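PDB 3CR3: PTS-dependent dihydroxyacetone kinase, ADP-binding subunit dhaL from Lactococcus lactis subsp. lactis, which binds ADP and magnesium, takes a phosphoryl group from DhaM to form ATP, and passes it on to dihydroxyacetone bound to DhaK. Local coordinates for residues 100-112 against 124-136. Numbering follows the deposited sequence.
Sequences TSELIYAGLEAIQ and MVDIWSAFLNDLQ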
ATOM      1  N   THR A 100     -18.463  -6.995  39.902  1.00 18.40           N
ATOM      2  CA  THR A 100     -17.132  -6.833  39.326  1.00 18.33           C
ATOM      3  C   THR A 100     -16.845  -7.819  38.193  1.00 18.34           C
ATOM      4  O   THR A 100     -16.393  -7.401  37.123  1.00 18.17           O
ATOM      5  CB  THR A 100     -16.044  -6.850  40.431  1.00 18.66           C
ATOM      6  OG1 THR A 100     -16.381  -5.870  41.425  1.00 18.67           O
ATOM      7  CG2 THR A 100     -14.659  -6.540  39.872  1.00 18.19           C
ATOM      8  N   SER A 101     -17.139  -9.107  38.392  1.00 18.45           N
ATOM      9  CA  SER A 101     -16.885 -10.080  37.329  1.00 18.80           C
ATOM     10  C   SER A 101     -17.803  -9.864  36.110  1.00 18.89           C
ATOM     11  O   SER A 101     -17.360  -9.996  34.979  1.00 19.05           O
ATOM     12  CB  SER A 101     -16.846 -11.540  37.841  1.00 18.73           C
ATOM     13  OG  SER A 101     -18.138 -12.136  37.917  1.00 21.82           O
ATOM     14  N   GLU A 102     -19.056  -9.473  36.335  1.00 19.19           N
ATOM     15  CA  GLU A 102     -19.961  -9.102  35.226  1.00 19.30           C
ATOM     16  C   GLU A 102     -19.441  -7.951  34.355  1.00 18.34           C
ATOM     17  O   GLU A 102     -19.602  -7.980  33.127  1.00 18.11           O
ATOM     18  CB  GLU A 102     -21.351  -8.753  35.759  1.00 19.84           C
ATOM     19  CG  GLU A 102     -22.204  -9.968  36.104  1.00 23.25           C
ATOM     20  CD  GLU A 102     -23.378 -10.144  35.167  1.00 27.96           C
ATOM     21  OE1 GLU A 102     -23.173 -10.349  33.943  1.00 29.84           O
ATOM     22  OE2 GLU A 102     -24.520 -10.064  35.662  1.00 30.46           O
ATOM     23  N   LEU A 103     -18.829  -6.946  34.990  1.00 17.27           N
ATOM     24  CA  LEU A 103     -18.216  -5.820  34.283  1.00 16.62           C
ATOM     25  C   LEU A 103     -17.027  -6.283  33.434  1.00 16.28           C
ATOM     26  O   LEU A 103     -16.958  -6.022  32.226  1.00 15.66           O
ATOM     27  CB  LEU A 103     -17.776  -4.714  35.263  1.00 16.32           C
ATOM     28  CG  LEU A 103     -18.910  -4.038  36.064  1.00 16.54           C
ATOM     29  CD1 LEU A 103     -18.370  -3.025  37.091  1.00 16.41           C
ATOM     30  CD2 LEU A 103     -19.919  -3.368  35.136  1.00 15.26           C
ATOM     31  N   ILE A 104     -16.118  -7.003  34.075  1.00 16.33           N
ATOM     32  CA  ILE A 104     -14.922  -7.495  33.416  1.00 16.96           C
ATOM     33  C   ILE A 104     -15.334  -8.390  32.247  1.00 17.19           C
ATOM     34  O   ILE A 104     -14.732  -8.329  31.179  1.00 17.08           O
ATOM     35  CB  ILE A 104     -13.978  -8.233  34.420  1.00 16.74           C
ATOM     36  CG1 ILE A 104     -13.582  -7.313  35.589  1.00 18.12           C
ATOM     37  CG2 ILE A 104     -12.750  -8.813  33.720  1.00 16.19           C
ATOM     38  CD1 ILE A 104     -13.084  -5.901  35.177  1.00 16.22           C
ATOM     39  N   TYR A 105     -16.385  -9.186  32.451  1.00 17.52           N
ATOM     40  CA  TYR A 105     -16.912 -10.035  31.396  1.00 18.48           C
ATOM     41  C   TYR A 105     -17.362  -9.183  30.219  1.00 17.72           C
ATOM     42  O   TYR A 105     -17.017  -9.470  29.081  1.00 17.02           O
ATOM     43  CB  TYR A 105     -18.084 -10.887  31.901  1.00 19.75           C
ATOM     44  CG  TYR A 105     -18.651 -11.812  30.841  1.00 22.17           C
ATOM     45  CD1 TYR A 105     -18.270 -13.147  30.789  1.00 23.01           C
ATOM     46  CD2 TYR A 105     -19.563 -11.341  29.883  1.00 24.54           C
ATOM     47  CE1 TYR A 105     -18.785 -14.004  29.820  1.00 25.89           C
ATOM     48  CE2 TYR A 105     -20.075 -12.184  28.900  1.00 25.24           C
ATOM     49  CZ  TYR A 105     -19.683 -13.519  28.877  1.00 25.46           C
ATOM     50  OH  TYR A 105     -20.189 -14.372  27.922  1.00 25.69           O
ATOM     51  N   ALA A 106     -18.143  -8.141  30.499  1.00 17.31           N
ATOM     52  CA  ALA A 106     -18.570  -7.216  29.445  1.00 16.98           C
ATOM     53  C   ALA A 106     -17.348  -6.682  28.693  1.00 16.17           C
ATOM     54  O   ALA A 106     -17.306  -6.739  27.478  1.00 15.92           O
ATOM     55  CB  ALA A 106     -19.397  -6.068  30.019  1.00 16.54           C
ATOM     56  N   GLY A 107     -16.352  -6.191  29.429  1.00 16.18           N
ATOM     57  CA  GLY A 107     -15.133  -5.618  28.821  1.00 15.42           C
ATOM     58  C   GLY A 107     -14.376  -6.611  27.944  1.00 15.15           C
ATOM     59  O   GLY A 107     -13.992  -6.287  26.827  1.00 14.16           O
ATOM     60  N   LEU A 108     -14.182  -7.830  28.449  1.00 14.83           N
ATOM     61  CA  LEU A 108     -13.458  -8.882  27.707  1.00 14.83           C
ATOM     62  C   LEU A 108     -14.160  -9.243  26.408  1.00 15.15           C
ATOM     63  O   LEU A 108     -13.538  -9.308  25.351  1.00 14.75           O
ATOM     64  CB  LEU A 108     -13.274 -10.136  28.576  1.00 14.39           C
ATOM     65  CG  LEU A 108     -12.762 -11.442  27.944  1.00 14.62           C
ATOM     66  CD1 LEU A 108     -11.332 -11.319  27.394  1.00 11.93           C
ATOM     67  CD2 LEU A 108     -12.853 -12.564  28.972  1.00 14.34           C
ATOM     68  N   GLU A 109     -15.470  -9.457  26.502  1.00 16.06           N
ATOM     69  CA  GLU A 109     -16.310  -9.802  25.362  1.00 16.79           C
ATOM     70  C   GLU A 109     -16.178  -8.727  24.279  1.00 15.95           C
ATOM     71  O   GLU A 109     -16.042  -9.035  23.092  1.00 15.57           O
ATOM     72  CB  GLU A 109     -17.768  -9.944  25.833  1.00 16.65           C
ATOM     73  CG  GLU A 109     -18.749 -10.379  24.761  1.00 18.66           C
ATOM     74  CD  GLU A 109     -20.203 -10.283  25.211  1.00 19.56           C
ATOM     75  OE1 GLU A 109     -20.568  -9.293  25.896  1.00 23.33           O
ATOM     76  OE2 GLU A 109     -20.985 -11.198  24.875  1.00 24.07           O
ATOM     77  N   ALA A 110     -16.207  -7.464  24.704  1.00 15.34           N
ATOM     78  CA  ALA A 110     -16.066  -6.334  23.791  1.00 15.00           C
ATOM     79  C   ALA A 110     -14.672  -6.225  23.152  1.00 15.13           C
ATOM     80  O   ALA A 110     -14.567  -5.888  21.972  1.00 15.87           O
ATOM     81  CB  ALA A 110     -16.432  -5.032  24.502  1.00 14.87           C
ATOM     82  N   ILE A 111     -13.610  -6.490  23.916  1.00 14.60           N
ATOM     83  CA  ILE A 111     -12.244  -6.456  23.354  1.00 14.32           C
ATOM     84  C   ILE A 111     -12.085  -7.571  22.330  1.00 15.06           C
ATOM     85  O   ILE A 111     -11.487  -7.377  21.264  1.00 14.79           O
ATOM     86  CB  ILE A 111     -11.130  -6.576  24.450  1.00 14.19           C
ATOM     87  CG1 ILE A 111     -11.186  -5.414  25.435  1.00 13.02           C
ATOM     88  CG2 ILE A 111      -9.704  -6.613  23.828  1.00 14.19           C
ATOM     89  CD1 ILE A 111     -10.377  -5.679  26.701  1.00 13.37           C
ATOM     90  N   GLN A 112     -12.625  -8.740  22.659  1.00 15.44           N
ATOM     91  CA  GLN A 112     -12.557  -9.873  21.755  1.00 17.06           C
ATOM     92  C   GLN A 112     -13.364  -9.615  20.480  1.00 17.48           C
ATOM     93  O   GLN A 112     -12.897  -9.913  19.385  1.00 17.32           O
ATOM     94  CB  GLN A 112     -12.966 -11.157  22.464  1.00 16.90           C
ATOM     95  CG  GLN A 112     -11.862 -11.680  23.352  1.00 18.01           C
ATOM     96  CD  GLN A 112     -12.114 -13.097  23.821  1.00 20.03           C
ATOM     97  OE1 GLN A 112     -12.907 -13.326  24.729  1.00 20.83           O
ATOM     98  NE2 GLN A 112     -11.443 -14.058  23.193  1.00 20.54           N
HETATM   99  N   MSE A 124      -3.740  -8.140  25.479  1.00 15.46           N
HETATM  100  CA  MSE A 124      -4.462  -7.836  26.720  1.00 16.99           C
HETATM  101  C   MSE A 124      -5.632  -8.784  26.988  1.00 14.85           C
HETATM  102  O   MSE A 124      -6.008  -8.960  28.113  1.00 14.80           O
HETATM  103  CB  MSE A 124      -4.965  -6.392  26.707  1.00 15.11           C
HETATM  104  CG  MSE A 124      -6.071  -6.129  25.664  1.00 18.79           C
HETATM  105 SE   MSE A 124      -6.590  -4.221  25.597  1.00 25.61          SE
HETATM  106  CE  MSE A 124      -7.524  -4.098  27.213  1.00 23.25           C
ATOM    107  N   VAL A 125      -6.219  -9.354  25.942  1.00 14.74           N
ATOM    108  CA  VAL A 125      -7.242 -10.407  26.066  1.00 14.50           C
ATOM    109  C   VAL A 125      -6.802 -11.513  27.046  1.00 14.37           C
ATOM    110  O   VAL A 125      -7.606 -12.036  27.821  1.00 14.27           O
ATOM    111  CB  VAL A 125      -7.583 -11.012  24.665  1.00 14.70           C
ATOM    112  CG1 VAL A 125      -8.351 -12.324  24.782  1.00 15.35           C
ATOM    113  CG2 VAL A 125      -8.386 -10.013  23.824  1.00 13.89           C
ATOM    114  N   ASP A 126      -5.511 -11.824  27.037  1.00 14.33           N
ATOM    115  CA  ASP A 126      -4.974 -12.900  27.882  1.00 14.53           C
ATOM    116  C   ASP A 126      -5.130 -12.587  29.364  1.00 13.86           C
ATOM    117  O   ASP A 126      -5.490 -13.454  30.149  1.00 13.62           O
ATOM    118  CB  ASP A 126      -3.507 -13.151  27.552  1.00 14.31           C
ATOM    119  CG  ASP A 126      -3.284 -13.437  26.095  1.00 15.89           C
ATOM    120  OD1 ASP A 126      -4.240 -13.867  25.411  1.00 17.09           O
ATOM    121  OD2 ASP A 126      -2.153 -13.221  25.624  1.00 15.52           O
ATOM    122  N   ILE A 127      -4.883 -11.334  29.743  1.00 12.87           N
ATOM    123  CA  ILE A 127      -4.969 -10.980  31.139  1.00 12.39           C
ATOM    124  C   ILE A 127      -6.416 -10.677  31.551  1.00 12.95           C
ATOM    125  O   ILE A 127      -6.808 -10.985  32.685  1.00 12.90           O
ATOM    126  CB  ILE A 127      -3.936  -9.870  31.545  1.00 12.47           C
ATOM    127  CG1 ILE A 127      -3.819  -9.752  33.074  1.00 13.22           C
ATOM    128  CG2 ILE A 127      -4.279  -8.546  30.902  1.00 12.64           C
ATOM    129  CD1 ILE A 127      -2.493  -9.149  33.564  1.00 11.91           C
ATOM    130  N   TRP A 128      -7.210 -10.106  30.637  1.00 12.61           N
ATOM    131  CA  TRP A 128      -8.629  -9.872  30.910  1.00 12.69           C
ATOM    132  C   TRP A 128      -9.295 -11.208  31.227  1.00 12.96           C
ATOM    133  O   TRP A 128     -10.038 -11.320  32.206  1.00 13.53           O
ATOM    134  CB  TRP A 128      -9.331  -9.151  29.738  1.00 12.13           C
ATOM    135  CG  TRP A 128      -9.149  -7.650  29.753  1.00 11.72           C
ATOM    136  CD1 TRP A 128      -8.027  -6.944  29.384  1.00 11.45           C
ATOM    137  CD2 TRP A 128     -10.122  -6.671  30.144  1.00 11.08           C
ATOM    138  NE1 TRP A 128      -8.239  -5.581  29.555  1.00  9.69           N
ATOM    139  CE2 TRP A 128      -9.514  -5.393  30.022  1.00 12.25           C
ATOM    140  CE3 TRP A 128     -11.436  -6.746  30.613  1.00 13.07           C
ATOM    141  CZ2 TRP A 128     -10.195  -4.207  30.325  1.00 11.46           C
ATOM    142  CZ3 TRP A 128     -12.094  -5.572  30.939  1.00 11.80           C
ATOM    143  CH2 TRP A 128     -11.473  -4.320  30.787  1.00 12.70           C
ATOM    144  N   SER A 129      -8.979 -12.226  30.426  1.00 13.68           N
ATOM    145  CA  SER A 129      -9.521 -13.579  30.613  1.00 14.22           C
ATOM    146  C   SER A 129      -9.027 -14.229  31.892  1.00 14.41           C
ATOM    147  O   SER A 129      -9.824 -14.781  32.659  1.00 14.56           O
ATOM    148  CB  SER A 129      -9.169 -14.472  29.428  1.00 14.38           C
ATOM    149  OG  SER A 129      -9.712 -15.774  29.609  1.00 16.41           O
ATOM    150  N   ALA A 130      -7.712 -14.178  32.118  1.00 14.54           N
ATOM    151  CA  ALA A 130      -7.115 -14.758  33.335  1.00 14.97           C
ATOM    152  C   ALA A 130      -7.659 -14.094  34.601  1.00 15.12           C
ATOM    153  O   ALA A 130      -7.924 -14.760  35.608  1.00 15.21           O
ATOM    154  CB  ALA A 130      -5.567 -14.671  33.280  1.00 15.21           C
ATOM    155  N   PHE A 131      -7.842 -12.776  34.543  1.00 14.48           N
ATOM    156  CA  PHE A 131      -8.338 -12.026  35.698  1.00 13.93           C
ATOM    157  C   PHE A 131      -9.792 -12.367  36.022  1.00 13.45           C
ATOM    158  O   PHE A 131     -10.141 -12.578  37.197  1.00 14.04           O
ATOM    159  CB  PHE A 131      -8.162 -10.522  35.450  1.00 13.58           C
ATOM    160  CG  PHE A 131      -8.670  -9.650  36.555  1.00 14.86           C
ATOM    161  CD1 PHE A 131      -8.111  -9.717  37.840  1.00 15.83           C
ATOM    162  CD2 PHE A 131      -9.670  -8.711  36.305  1.00 15.67           C
ATOM    163  CE1 PHE A 131      -8.566  -8.885  38.869  1.00 16.07           C
ATOM    164  CE2 PHE A 131     -10.127  -7.861  37.321  1.00 14.06           C
ATOM    165  CZ  PHE A 131      -9.577  -7.944  38.603  1.00 14.61           C
ATOM    166  N   LEU A 132     -10.637 -12.431  34.993  1.00 12.93           N
ATOM    167  CA  LEU A 132     -12.042 -12.864  35.161  1.00 12.96           C
ATOM    168  C   LEU A 132     -12.139 -14.274  35.731  1.00 13.10           C
ATOM    169  O   LEU A 132     -12.907 -14.529  36.658  1.00 12.38           O
ATOM    170  CB  LEU A 132     -12.806 -12.796  33.833  1.00 12.95           C
ATOM    171  CG  LEU A 132     -14.241 -13.341  33.796  1.00 12.93           C
ATOM    172  CD1 LEU A 132     -15.179 -12.470  34.650  1.00 12.73           C
ATOM    173  CD2 LEU A 132     -14.726 -13.424  32.370  1.00 12.51           C
ATOM    174  N   ASN A 133     -11.369 -15.191  35.158  1.00 13.74           N
ATOM    175  CA  ASN A 133     -11.342 -16.568  35.651  1.00 14.58           C
ATOM    176  C   ASN A 133     -11.025 -16.581  37.152  1.00 14.28           C
ATOM    177  O   ASN A 133     -11.700 -17.251  37.925  1.00 13.50           O
ATOM    178  CB  ASN A 133     -10.349 -17.423  34.846  1.00 14.65           C
ATOM    179  CG  ASN A 133     -10.910 -17.864  33.478  1.00 17.51           C
ATOM    180  OD1 ASN A 133     -12.122 -18.029  33.309  1.00 19.99           O
ATOM    181  ND2 ASN A 133     -10.020 -18.079  32.511  1.00 19.19           N
ATOM    182  N   ASP A 134     -10.028 -15.788  37.549  1.00 14.42           N
ATOM    183  CA  ASP A 134      -9.622 -15.658  38.958  1.00 14.87           C
ATOM    184  C   ASP A 134     -10.749 -15.118  39.846  1.00 14.94           C
ATOM    185  O   ASP A 134     -11.001 -15.649  40.929  1.00 14.76           O
ATOM    186  CB  ASP A 134      -8.365 -14.780  39.085  1.00 14.60           C
ATOM    187  CG  ASP A 134      -7.078 -15.541  38.764  1.00 15.29           C
ATOM    188  OD1 ASP A 134      -7.130 -16.788  38.651  1.00 15.01           O
ATOM    189  OD2 ASP A 134      -6.016 -14.888  38.633  1.00 14.86           O
ATOM    190  N   LEU A 135     -11.426 -14.067  39.384  1.00 15.39           N
ATOM    191  CA  LEU A 135     -12.573 -13.505  40.109  1.00 15.38           C
ATOM    192  C   LEU A 135     -13.679 -14.549  40.303  1.00 16.10           C
ATOM    193  O   LEU A 135     -14.284 -14.623  41.361  1.00 16.16           O
ATOM    194  CB  LEU A 135     -13.125 -12.261  39.396  1.00 14.56           C
ATOM    195  CG  LEU A 135     -12.273 -10.985  39.297  1.00 13.84           C
ATOM    196  CD1 LEU A 135     -12.907 -10.013  38.299  1.00 12.87           C
ATOM    197  CD2 LEU A 135     -12.059 -10.315  40.648  1.00 12.46           C
ATOM    198  N   GLN A 136     -13.919 -15.356  39.275  1.00 17.56           N
ATOM    199  CA  GLN A 136     -14.947 -16.403  39.297  1.00 19.26           C
ATOM    200  C   GLN A 136     -14.568 -17.587  40.193  1.00 19.37           C
ATOM    201  O   GLN A 136     -15.416 -18.415  40.551  1.00 19.76           O
ATOM    202  CB  GLN A 136     -15.262 -16.867  37.863  1.00 19.08           C
ATOM    203  CG  GLN A 136     -16.281 -15.981  37.138  1.00 20.69           C
ATOM    204  CD  GLN A 136     -16.302 -16.161  35.610  1.00 21.59           C
ATOM    205  OE1 GLN A 136     -15.689 -17.084  35.056  1.00 24.45           O
ATOM    206  NE2 GLN A 136     -17.028 -15.272  34.927  1.00 23.53           N
TER
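Ser-101 lies against Leu-132 and Leu-108 against Trp-128 where helix 100-112 runs almost antiparallel to 124-136, at 158° with axes 9.6 Å apart, a worked example of knobs-into-holes packing between neighbouring antiparallel helices. Ile-104 fits among Trp-128, Phe-131, Leu-132 and Leu-135; its chi1 of -57° sets CG1 beside the backbone N and CG2 anti to it, and CG2 reaches Trp-128 CE3 at 4.0 Å, while CG1 meets Leu-135 CD1. In return, Leu-132 enters between Ser-101, Ile-104, Tyr-105 and Leu-108, its CD1 3.3 Å from Ser-101 O. Leu-108 and Trp-128 run alongside each other, pointing opposite ways, with Leu-108 CD1 3.8 Å from Trp-128 CB. The indole packs on the bare backbone of Gly-107, whose CA is 3.7 Å from Trp-128 CZ3; a CB there would collide with the ring. Over one indole face, Ile-111 CD1 makes a CH-pi contact 3.5 Å from the centroid of the five-membered ring and 10° off its normal. At the nucleotide pocket, Met-124 N hydrogen-bonds ADP O2'. Trp-128 NE1 hydrogen-bonds Ser-180 OG of helix 175-191. Replacing Trp-128 with an alanine is likely to open a gap beside Gly-107, strip Ile-111 of its aromatic surface and leave Ser-180 without its NE1 partner. Within this all-helical domain, that bond and edge-to-face packing on Phe-184 tie the pair to helix 175-191, while Ile-111 and Met-124 also touch helix 79-94.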